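PDB 3VSN: Non-sulfated chondroitin lyase E66 from Autographa californica nucleopolyhedrovirus, which cleaves non-sulfated chondroitin as a polysaccharide lyase of the viral envelope, is essential for oral infectivity, and may digest the chondroitin sulfate barrier of the host midgut. Local coordinates for residues A[610-614]-A[639-645]; A[196-201]-A[267-271]; A[301-305]-A[375-379]. All coordinates share one frame; numbering follows the deposited sequence.

Contact 1: residues A[610-614]-A[639-645]; sequences TTIPF and YGNGFKL. With GOL (glycerol), chain B.
Phe614 and Phe643 meet nearly at a right angle: their planes are inclined at 81° with centroids 5.3 Å apart, and the CE1 edge of Phe614 is directed at the face of Phe643, an offset edge-to-face pair. Backbone meets the Phe614 ring too. Gly642 CA stands 3.7 Å from the ring centroid and almost on the ring normal, a CH-pi contact, while Asn641 OD1 lies in the ring plane, 3.4 Å from Phe614 CD2. Phe614 can reach across because its CG is anti to its own carbonyl carbon. The strands close up at Gly642, whose CA is 4.1 Å from Pro613 CA and 3.1 Å from Ile612 O.

On the same side of the sheet as Phe643, Ile612 touches with one branch: CG2 comes to the edge of the Phe643 ring and packs on CB at 3.9 Å, whereas CG1 (chi1 -176°) leads away. The opposite face carries Thr611, whose CG2 meets Lys644 CB and crosses Tyr639 at CD1. Lys644 is extended to CE, which lays CD over the centre of the Tyr639 ring, and a bend at chi4 brings NZ to a weak bond with glycerol O1, 3.1 Å away.

Strands 611-613 and 642-645 run antiparallel at 165°, with Ile612 and Phe643 as the hydrogen-bonded pair linked in both directions. Phe614 N, at the start of helix 614-623, bonds to Asn641 O at 2.9 Å on a lone pair of that carbonyl. Strand 636-639 completes the three-stranded sheet. Chemically the ladder is two-sided: Ile617, Phe654 and Phe656 cover the apolar Ile612 and Phe643 face, whereas beside the threonine-lysine face the two segments hold glycerol, probably from the crystallisation liquor, by weak hydrogen bonds alone.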
loop_
_atom_site.group_PDB
_atom_site.type_symbol
_atom_site.label_atom_id
_atom_site.label_comp_id
_atom_site.label_asym_id
_atom_site.label_seq_id
_atom_site.Cartn_x
_atom_site.Cartn_y
_atom_site.Cartn_z
ATOM N N THR A 610 -20.538 -2.397 19.499
ATOM C CA THR A 610 -19.600 -2.033 20.564
ATOM C C THR A 610 -19.915 -2.795 21.853
ATOM O O THR A 610 -19.236 -2.628 22.867
ATOM C CB THR A 610 -19.590 -0.514 20.823
ATOM O OG1 THR A 610 -20.916 -0.081 21.145
ATOM C CG2 THR A 610 -19.099 0.234 19.581
ATOM N N THR A 611 -20.952 -3.632 21.798
ATOM C CA THR A 611 -21.259 -4.569 22.875
ATOM C C THR A 611 -21.283 -6.000 22.335
ATOM O O THR A 611 -21.610 -6.216 21.165
ATOM C CB THR A 611 -22.601 -4.250 23.568
ATOM O OG1 THR A 611 -23.662 -4.302 22.608
ATOM C CG2 THR A 611 -22.568 -2.867 24.225
ATOM N N ILE A 612 -20.906 -6.958 23.181
ATOM C CA ILE A 612 -20.933 -8.388 22.846
ATOM C C ILE A 612 -21.672 -9.150 23.953
ATOM O O ILE A 612 -21.326 -9.014 25.128
ATOM C CB ILE A 612 -19.506 -8.965 22.633
ATOM C CG1 ILE A 612 -19.562 -10.433 22.180
ATOM C CG2 ILE A 612 -18.642 -8.814 23.886
ATOM C CD1 ILE A 612 -18.220 -10.992 21.737
ATOM N N PRO A 613 -22.705 -9.936 23.588
ATOM C CA PRO A 613 -23.450 -10.686 24.603
ATOM C C PRO A 613 -22.648 -11.846 25.191
ATOM O O PRO A 613 -21.819 -12.442 24.490
ATOM C CB PRO A 613 -24.660 -11.229 23.826
ATOM C CG PRO A 613 -24.742 -10.402 22.584
ATOM C CD PRO A 613 -23.315 -10.080 22.255
ATOM N N PHE A 614 -22.903 -12.158 26.465
ATOM C CA PHE A 614 -22.299 -13.324 27.114
ATOM C C PHE A 614 -22.545 -14.581 26.283
ATOM O O PHE A 614 -21.661 -15.433 26.164
ATOM C CB PHE A 614 -22.870 -13.562 28.522
ATOM C CG PHE A 614 -22.485 -12.522 29.543
ATOM C CD1 PHE A 614 -21.150 -12.226 29.807
ATOM C CD2 PHE A 614 -23.468 -11.874 30.285
ATOM C CE1 PHE A 614 -20.810 -11.274 30.762
ATOM C CE2 PHE A 614 -23.132 -10.921 31.242
ATOM C CZ PHE A 614 -21.801 -10.621 31.479
ATOM N N TYR A 639 -21.470 -4.845 30.856
ATOM C CA TYR A 639 -22.470 -3.850 30.502
ATOM C C TYR A 639 -23.681 -4.596 29.967
ATOM O O TYR A 639 -23.572 -5.315 28.977
ATOM C CB TYR A 639 -21.901 -2.928 29.423
ATOM C CG TYR A 639 -22.833 -1.836 28.955
ATOM C CD1 TYR A 639 -23.662 -2.026 27.844
ATOM C CD2 TYR A 639 -22.874 -0.605 29.612
ATOM C CE1 TYR A 639 -24.515 -1.022 27.409
ATOM C CE2 TYR A 639 -23.724 0.405 29.184
ATOM C CZ TYR A 639 -24.538 0.190 28.086
ATOM O OH TYR A 639 -25.379 1.190 27.665
ATOM N N GLY A 640 -24.829 -4.437 30.618
ATOM C CA GLY A 640 -26.008 -5.230 30.270
ATOM C C GLY A 640 -25.692 -6.716 30.337
ATOM O O GLY A 640 -24.981 -7.169 31.236
ATOM N N ASN A 641 -26.188 -7.473 29.363
ATOM C CA ASN A 641 -25.978 -8.920 29.341
ATOM C C ASN A 641 -24.730 -9.320 28.550
ATOM O O ASN A 641 -24.756 -10.266 27.762
ATOM C CB ASN A 641 -27.221 -9.629 28.785
ATOM C CG ASN A 641 -27.346 -11.062 29.270
ATOM O OD1 ASN A 641 -26.856 -11.415 30.343
ATOM N ND2 ASN A 641 -28.023 -11.893 28.484
ATOM N N GLY A 642 -23.638 -8.593 28.770
ATOM C CA GLY A 642 -22.388 -8.855 28.067
ATOM C C GLY A 642 -21.322 -7.838 28.415
ATOM O O GLY A 642 -21.253 -7.374 29.554
ATOM N N PHE A 643 -20.497 -7.493 27.429
ATOM C CA PHE A 643 -19.408 -6.538 27.617
ATOM C C PHE A 643 -19.501 -5.395 26.619
ATOM O O PHE A 643 -20.011 -5.565 25.517
ATOM C CB PHE A 643 -18.048 -7.217 27.446
ATOM C CG PHE A 643 -17.788 -8.315 28.428
ATOM C CD1 PHE A 643 -17.182 -8.045 29.652
ATOM C CD2 PHE A 643 -18.122 -9.632 28.116
ATOM C CE1 PHE A 643 -16.934 -9.066 30.556
ATOM C CE2 PHE A 643 -17.875 -10.652 29.016
ATOM C CZ PHE A 643 -17.279 -10.371 30.239
ATOM N N LYS A 644 -18.979 -4.241 27.013
ATOM C CA LYS A 644 -18.930 -3.068 26.159
ATOM C C LYS A 644 -17.475 -2.633 26.055
ATOM O O LYS A 644 -16.750 -2.674 27.041
ATOM C CB LYS A 644 -19.785 -1.959 26.766
ATOM C CG LYS A 644 -19.817 -0.648 26.003
ATOM C CD LYS A 644 -20.803 0.303 26.667
ATOM C CE LYS A 644 -20.703 1.713 26.117
ATOM N NZ LYS A 644 -21.237 1.776 24.729
ATOM N N LEU A 645 -17.055 -2.216 24.863
ATOM C CA LEU A 645 -15.681 -1.758 24.645
ATOM C C LEU A 645 -15.332 -0.559 25.528
ATOM O O LEU A 645 -16.137 0.362 25.669
ATOM C CB LEU A 645 -15.469 -1.388 23.175
ATOM C CG LEU A 645 -15.541 -2.518 22.140
ATOM C CD1 LEU A 645 -15.556 -1.935 20.735
ATOM C CD2 LEU A 645 -14.393 -3.508 22.303
HETATM C C1 GOL B . -19.218 3.873 22.807
HETATM O O1 GOL B . -20.062 2.928 22.061
HETATM C C2 GOL B . -17.814 3.246 22.958
HETATM O O2 GOL B . -17.916 1.874 23.406
HETATM C C3 GOL B . -16.990 4.065 23.954
HETATM O O3 GOL B . -15.941 4.760 23.260
#

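Contact 2: residues A[196-201]-A[267-271]; sequences GVPYTY and YYFGD
Tyr268 and Thr200 approach from opposite directions, and the methyl of Thr200 does most of the touching. CG2 sits over the centre of the Tyr268 ring, 3.4 Å from the centroid and 5° off the normal, a well-centred CH-pi contact; CB follows over the same face, 3.6 Å from Tyr268 CE2. The torsion of Thr200 explains this: CG2 is anti to the backbone N, so the methyl faces the tyrosine while OG1 (chi1 -63°) turns back along its own helix. Phe269 adds an edge: Thr200 OG1 lies there, near the ring plane, 4.0 Å from Phe269 CZ. Tyr268 CB lies over the centre of one face of the Phe269 ring.

The helices concerned are 189-205 and 262-269, members of the alpha/alpha toroid that forms the helical part of this lyase. Helix 189-205 also carries the catalytic Asn191, whose side chain is about 10 Å from Gly196. Helix 210-214 lends Leu210 to both Thr200 and Tyr268, and Phe34 packs against the Tyr268 ring, making the site thoroughly buried.

Polar interactions centre on two helix carbonyls, each of which keeps its backbone bond and takes a hydroxyl as well. Tyr268 OH donates to Val197 O at 2.8 Å, tilted 28° from the carbonyl plane, while Tyr201 N reaches the same oxygen from the other face. Gly196 O is likewise gripped twice, by Thr200 N and by Thr200 OG1 at 2.8 Å, again from opposite faces.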
loop_
_atom_site.group_PDB
_atom_site.type_symbol
_atom_site.label_atom_id
_atom_site.label_comp_id
_atom_site.label_asym_id
_atom_site.label_seq_id
_atom_site.Cartn_x
_atom_site.Cartn_y
_atom_site.Cartn_z
ATOM N N GLY A 196 8.317 23.475 0.294
ATOM C CA GLY A 196 8.707 24.014 1.595
ATOM C C GLY A 196 10.110 23.653 2.044
ATOM O O GLY A 196 10.735 24.409 2.787
ATOM N N VAL A 197 10.604 22.497 1.599
ATOM C CA VAL A 197 11.923 22.011 2.014
ATOM C C VAL A 197 13.078 22.872 1.457
ATOM O O VAL A 197 13.876 23.394 2.242
ATOM C CB VAL A 197 12.120 20.505 1.699
ATOM C CG1 VAL A 197 13.524 20.054 2.074
ATOM C CG2 VAL A 197 11.082 19.661 2.430
ATOM N N PRO A 198 13.175 23.023 0.114
ATOM C CA PRO A 198 14.213 23.927 -0.396
ATOM C C PRO A 198 13.946 25.399 -0.078
ATOM O O PRO A 198 14.900 26.167 0.072
ATOM C CB PRO A 198 14.190 23.687 -1.911
ATOM C CG PRO A 198 12.850 23.095 -2.193
ATOM C CD PRO A 198 12.526 22.277 -0.980
ATOM N N TYR A 199 12.676 25.792 0.031
ATOM C CA TYR A 199 12.373 27.169 0.430
ATOM C C TYR A 199 12.937 27.489 1.814
ATOM O O TYR A 199 13.609 28.512 1.986
ATOM C CB TYR A 199 10.877 27.504 0.384
ATOM C CG TYR A 199 10.600 28.886 0.951
ATOM C CD1 TYR A 199 10.837 30.031 0.189
ATOM C CD2 TYR A 199 10.152 29.048 2.263
ATOM C CE1 TYR A 199 10.613 31.296 0.710
ATOM C CE2 TYR A 199 9.920 30.309 2.792
ATOM C CZ TYR A 199 10.150 31.427 2.008
ATOM O OH TYR A 199 9.926 32.680 2.523
ATOM N N THR A 200 12.654 26.629 2.792
ATOM C CA THR A 200 13.168 26.815 4.150
ATOM C C THR A 200 14.694 26.928 4.152
ATOM O O THR A 200 15.254 27.812 4.810
ATOM C CB THR A 200 12.714 25.685 5.095
ATOM O OG1 THR A 200 11.289 25.707 5.206
ATOM C CG2 THR A 200 13.313 25.856 6.487
ATOM N N TYR A 201 15.356 26.042 3.409
ATOM C CA TYR A 201 16.806 26.097 3.273
ATOM C C TYR A 201 17.284 27.421 2.659
ATOM O O TYR A 201 18.267 27.999 3.128
ATOM C CB TYR A 201 17.346 24.898 2.483
ATOM C CG TYR A 201 18.853 24.929 2.312
ATOM C CD1 TYR A 201 19.703 24.901 3.420
ATOM C CD2 TYR A 201 19.426 25.003 1.044
ATOM C CE1 TYR A 201 21.082 24.941 3.265
ATOM C CE2 TYR A 201 20.800 25.041 0.879
ATOM C CZ TYR A 201 21.621 25.016 1.987
ATOM O OH TYR A 201 22.982 25.049 1.809
ATOM N N TYR A 267 12.786 17.833 11.389
ATOM C CA TYR A 267 14.063 18.453 11.737
ATOM C C TYR A 267 13.914 19.967 11.897
ATOM O O TYR A 267 14.354 20.532 12.901
ATOM C CB TYR A 267 15.160 18.140 10.708
ATOM C CG TYR A 267 16.495 18.740 11.106
ATOM C CD1 TYR A 267 16.782 20.084 10.853
ATOM C CD2 TYR A 267 17.454 17.980 11.769
ATOM C CE1 TYR A 267 17.985 20.647 11.242
ATOM C CE2 TYR A 267 18.665 18.536 12.156
ATOM C CZ TYR A 267 18.923 19.869 11.888
ATOM O OH TYR A 267 20.118 20.430 12.263
ATOM N N TYR A 268 13.302 20.606 10.900
ATOM C CA TYR A 268 13.106 22.057 10.872
ATOM C C TYR A 268 12.282 22.589 12.045
ATOM O O TYR A 268 12.686 23.548 12.713
ATOM C CB TYR A 268 12.373 22.477 9.595
ATOM C CG TYR A 268 13.143 22.470 8.289
ATOM C CD1 TYR A 268 14.504 22.784 8.230
ATOM C CD2 TYR A 268 12.478 22.209 7.092
ATOM C CE1 TYR A 268 15.183 22.800 7.016
ATOM C CE2 TYR A 268 13.145 22.220 5.879
ATOM C CZ TYR A 268 14.494 22.515 5.844
ATOM O OH TYR A 268 15.137 22.530 4.627
ATOM N N PHE A 269 11.118 21.979 12.277
ATOM C CA PHE A 269 10.103 22.580 13.143
ATOM C C PHE A 269 9.677 21.742 14.356
ATOM O O PHE A 269 8.788 22.145 15.108
ATOM C CB PHE A 269 8.891 23.032 12.312
ATOM C CG PHE A 269 9.255 23.890 11.125
ATOM C CD1 PHE A 269 9.936 25.096 11.300
ATOM C CD2 PHE A 269 8.918 23.496 9.834
ATOM C CE1 PHE A 269 10.279 25.882 10.211
ATOM C CE2 PHE A 269 9.255 24.283 8.741
ATOM C CZ PHE A 269 9.938 25.478 8.931
ATOM N N GLY A 270 10.315 20.589 14.548
ATOM C CA GLY A 270 10.151 19.815 15.780
ATOM C C GLY A 270 9.245 18.602 15.685
ATOM O O GLY A 270 8.538 18.408 14.692
ATOM N N ASP A 271 9.254 17.804 16.749
ATOM C CA ASP A 271 8.537 16.530 16.811
ATOM C C ASP A 271 7.016 16.650 16.936
ATOM O O ASP A 271 6.325 15.631 16.974
ATOM C CB ASP A 271 9.071 15.682 17.978
ATOM C CG ASP A 271 10.527 15.289 17.806
ATOM O OD1 ASP A 271 10.924 14.901 16.686
ATOM O OD2 ASP A 271 11.278 15.359 18.802
#

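Contact 3: residues A[301-305]-A[375-379]; sequences NGTLY and IINYN
The Tyr378 ring presents an edge to the backbone of 301-305, with Gly302 O and Thr303 CA near its plane. Leu304 crosses it at about a right angle, its CG 3.7 Å from CE2. The Tyr305 ring is met obliquely by Ile375, whose CG2 lies 3.8 Å from CD1.

The amide of Asn377 is used at both ends. ND2 donates to Thr303 OG1 at 2.9 Å, nearly straight (169°) and in the amide plane. OD1 takes Leu304 N at 3.0 Å, tilted 28° from the carbonyl plane. These two bonds across the contact hold the amide; Tyr378 N adds a bent one to OD1 from the opposite face. Thr303 OG1, placed anti to its own N (chi1 178°), also accepts from Tyr305 N in an ST turn, and a water bridges Gly302 O and Tyr378 O.

Both segments are loops running in nearly opposite directions. The first, before strand 318-322, follows the transition-state stabiliser Arg300, whose side chain is about 7 Å from Gly302; the second follows strand 367-370, whose Trp369 packs on Leu304 and Tyr378. Tyr378 OH bonds to Glu386 on the way to strand 390-391.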
loop_
_atom_site.group_PDB
_atom_site.type_symbol
_atom_site.label_atom_id
_atom_site.label_comp_id
_atom_site.label_asym_id
_atom_site.label_seq_id
_atom_site.Cartn_x
_atom_site.Cartn_y
_atom_site.Cartn_z
ATOM N N ASN A 301 -3.759 1.273 -11.767
ATOM C CA ASN A 301 -3.239 0.329 -12.770
ATOM C C ASN A 301 -3.139 -1.107 -12.243
ATOM O O ASN A 301 -3.036 -2.061 -13.019
ATOM C CB ASN A 301 -1.886 0.795 -13.319
ATOM C CG ASN A 301 -0.816 0.883 -12.248
ATOM O OD1 ASN A 301 -1.063 1.368 -11.146
ATOM N ND2 ASN A 301 0.385 0.416 -12.570
ATOM N N GLY A 302 -3.180 -1.253 -10.923
ATOM C CA GLY A 302 -3.074 -2.563 -10.292
ATOM C C GLY A 302 -1.620 -2.903 -10.073
ATOM O O GLY A 302 -0.924 -3.323 -11.000
ATOM N N THR A 303 -1.160 -2.709 -8.841
ATOM C CA THR A 303 0.240 -2.919 -8.495
ATOM C C THR A 303 0.379 -3.437 -7.064
ATOM O O THR A 303 -0.398 -3.058 -6.182
ATOM C CB THR A 303 1.073 -1.626 -8.684
ATOM O OG1 THR A 303 2.426 -1.857 -8.284
ATOM C CG2 THR A 303 0.497 -0.456 -7.872
ATOM N N LEU A 304 1.362 -4.308 -6.850
ATOM C CA LEU A 304 1.655 -4.830 -5.516
ATOM C C LEU A 304 3.009 -4.356 -4.983
ATOM O O LEU A 304 3.523 -4.907 -4.010
ATOM C CB LEU A 304 1.579 -6.368 -5.491
ATOM C CG LEU A 304 2.297 -7.227 -6.546
ATOM C CD1 LEU A 304 3.800 -6.975 -6.629
ATOM C CD2 LEU A 304 2.025 -8.704 -6.289
ATOM N N TYR A 305 3.584 -3.338 -5.617
ATOM C CA TYR A 305 4.952 -2.938 -5.303
ATOM C C TYR A 305 5.164 -1.433 -5.317
ATOM O O TYR A 305 4.638 -0.730 -6.177
ATOM C CB TYR A 305 5.930 -3.622 -6.268
ATOM C CG TYR A 305 7.392 -3.269 -6.059
ATOM C CD1 TYR A 305 8.115 -3.801 -4.991
ATOM C CD2 TYR A 305 8.052 -2.412 -6.942
ATOM C CE1 TYR A 305 9.450 -3.483 -4.799
ATOM C CE2 TYR A 305 9.387 -2.089 -6.759
ATOM C CZ TYR A 305 10.081 -2.628 -5.691
ATOM O OH TYR A 305 11.407 -2.310 -5.507
ATOM N N ILE A 375 9.495 -10.694 -6.768
ATOM C CA ILE A 375 8.420 -9.710 -6.823
ATOM C C ILE A 375 7.953 -9.597 -8.275
ATOM O O ILE A 375 8.555 -8.894 -9.088
ATOM C CB ILE A 375 8.823 -8.333 -6.237
ATOM C CG1 ILE A 375 9.274 -8.488 -4.776
ATOM C CG2 ILE A 375 7.657 -7.353 -6.336
ATOM C CD1 ILE A 375 9.874 -7.242 -4.155
ATOM N N ILE A 376 6.892 -10.329 -8.591
ATOM C CA ILE A 376 6.300 -10.303 -9.921
ATOM C C ILE A 376 5.108 -9.363 -9.858
ATOM O O ILE A 376 4.120 -9.669 -9.193
ATOM C CB ILE A 376 5.832 -11.707 -10.366
ATOM C CG1 ILE A 376 6.985 -12.714 -10.254
ATOM C CG2 ILE A 376 5.246 -11.662 -11.777
ATOM C CD1 ILE A 376 6.561 -14.165 -10.375
ATOM N N ASN A 377 5.210 -8.214 -10.523
ATOM C CA ASN A 377 4.109 -7.253 -10.525
ATOM C C ASN A 377 3.146 -7.546 -11.669
ATOM O O ASN A 377 3.501 -8.245 -12.617
ATOM C CB ASN A 377 4.624 -5.810 -10.598
ATOM C CG ASN A 377 3.734 -4.828 -9.845
ATOM O OD1 ASN A 377 2.646 -5.176 -9.382
ATOM N ND2 ASN A 377 4.200 -3.589 -9.722
ATOM N N TYR A 378 1.930 -7.017 -11.568
ATOM C CA TYR A 378 0.898 -7.256 -12.577
ATOM C C TYR A 378 1.144 -6.449 -13.849
ATOM O O TYR A 378 1.813 -5.415 -13.826
ATOM C CB TYR A 378 -0.491 -6.927 -12.015
ATOM C CG TYR A 378 -0.788 -7.617 -10.702
ATOM C CD1 TYR A 378 -1.192 -8.955 -10.672
ATOM C CD2 TYR A 378 -0.656 -6.938 -9.490
ATOM C CE1 TYR A 378 -1.459 -9.594 -9.470
ATOM C CE2 TYR A 378 -0.920 -7.569 -8.283
ATOM C CZ TYR A 378 -1.316 -8.897 -8.281
ATOM O OH TYR A 378 -1.576 -9.524 -7.090
ATOM N N ASN A 379 0.612 -6.951 -14.961
ATOM C CA ASN A 379 0.491 -6.172 -16.186
ATOM C C ASN A 379 -0.941 -6.292 -16.722
ATOM O O ASN A 379 -1.777 -6.958 -16.104
ATOM C CB ASN A 379 1.555 -6.580 -17.224
ATOM C CG ASN A 379 1.465 -8.044 -17.623
ATOM O OD1 ASN A 379 0.437 -8.503 -18.114
ATOM N ND2 ASN A 379 2.553 -8.777 -17.434
HETATM O O HOH W 1 1.726 -3.302 -12.057
#

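Along the chain the contacts follow in series: contact 2 closes first, then contact 3, then contact 1. The centres of contacts 2 and 3 are 34 Å apart. Those of contact 1 and contact 3 are separated by 43 Å, and those of contact 1 and contact 2 by 48 Å; none touches another. Contact 2 belongs to the helical toroid, contact 3 joins two loops beside the sheet that ends in strand 367-370, and contact 1 forms part of a small sheet near the C-terminus. Asn191 lies on the helix of contact 2 and Arg300 directly precedes contact 3, consistent with an active site built from both regions, from which contact 1 is remote.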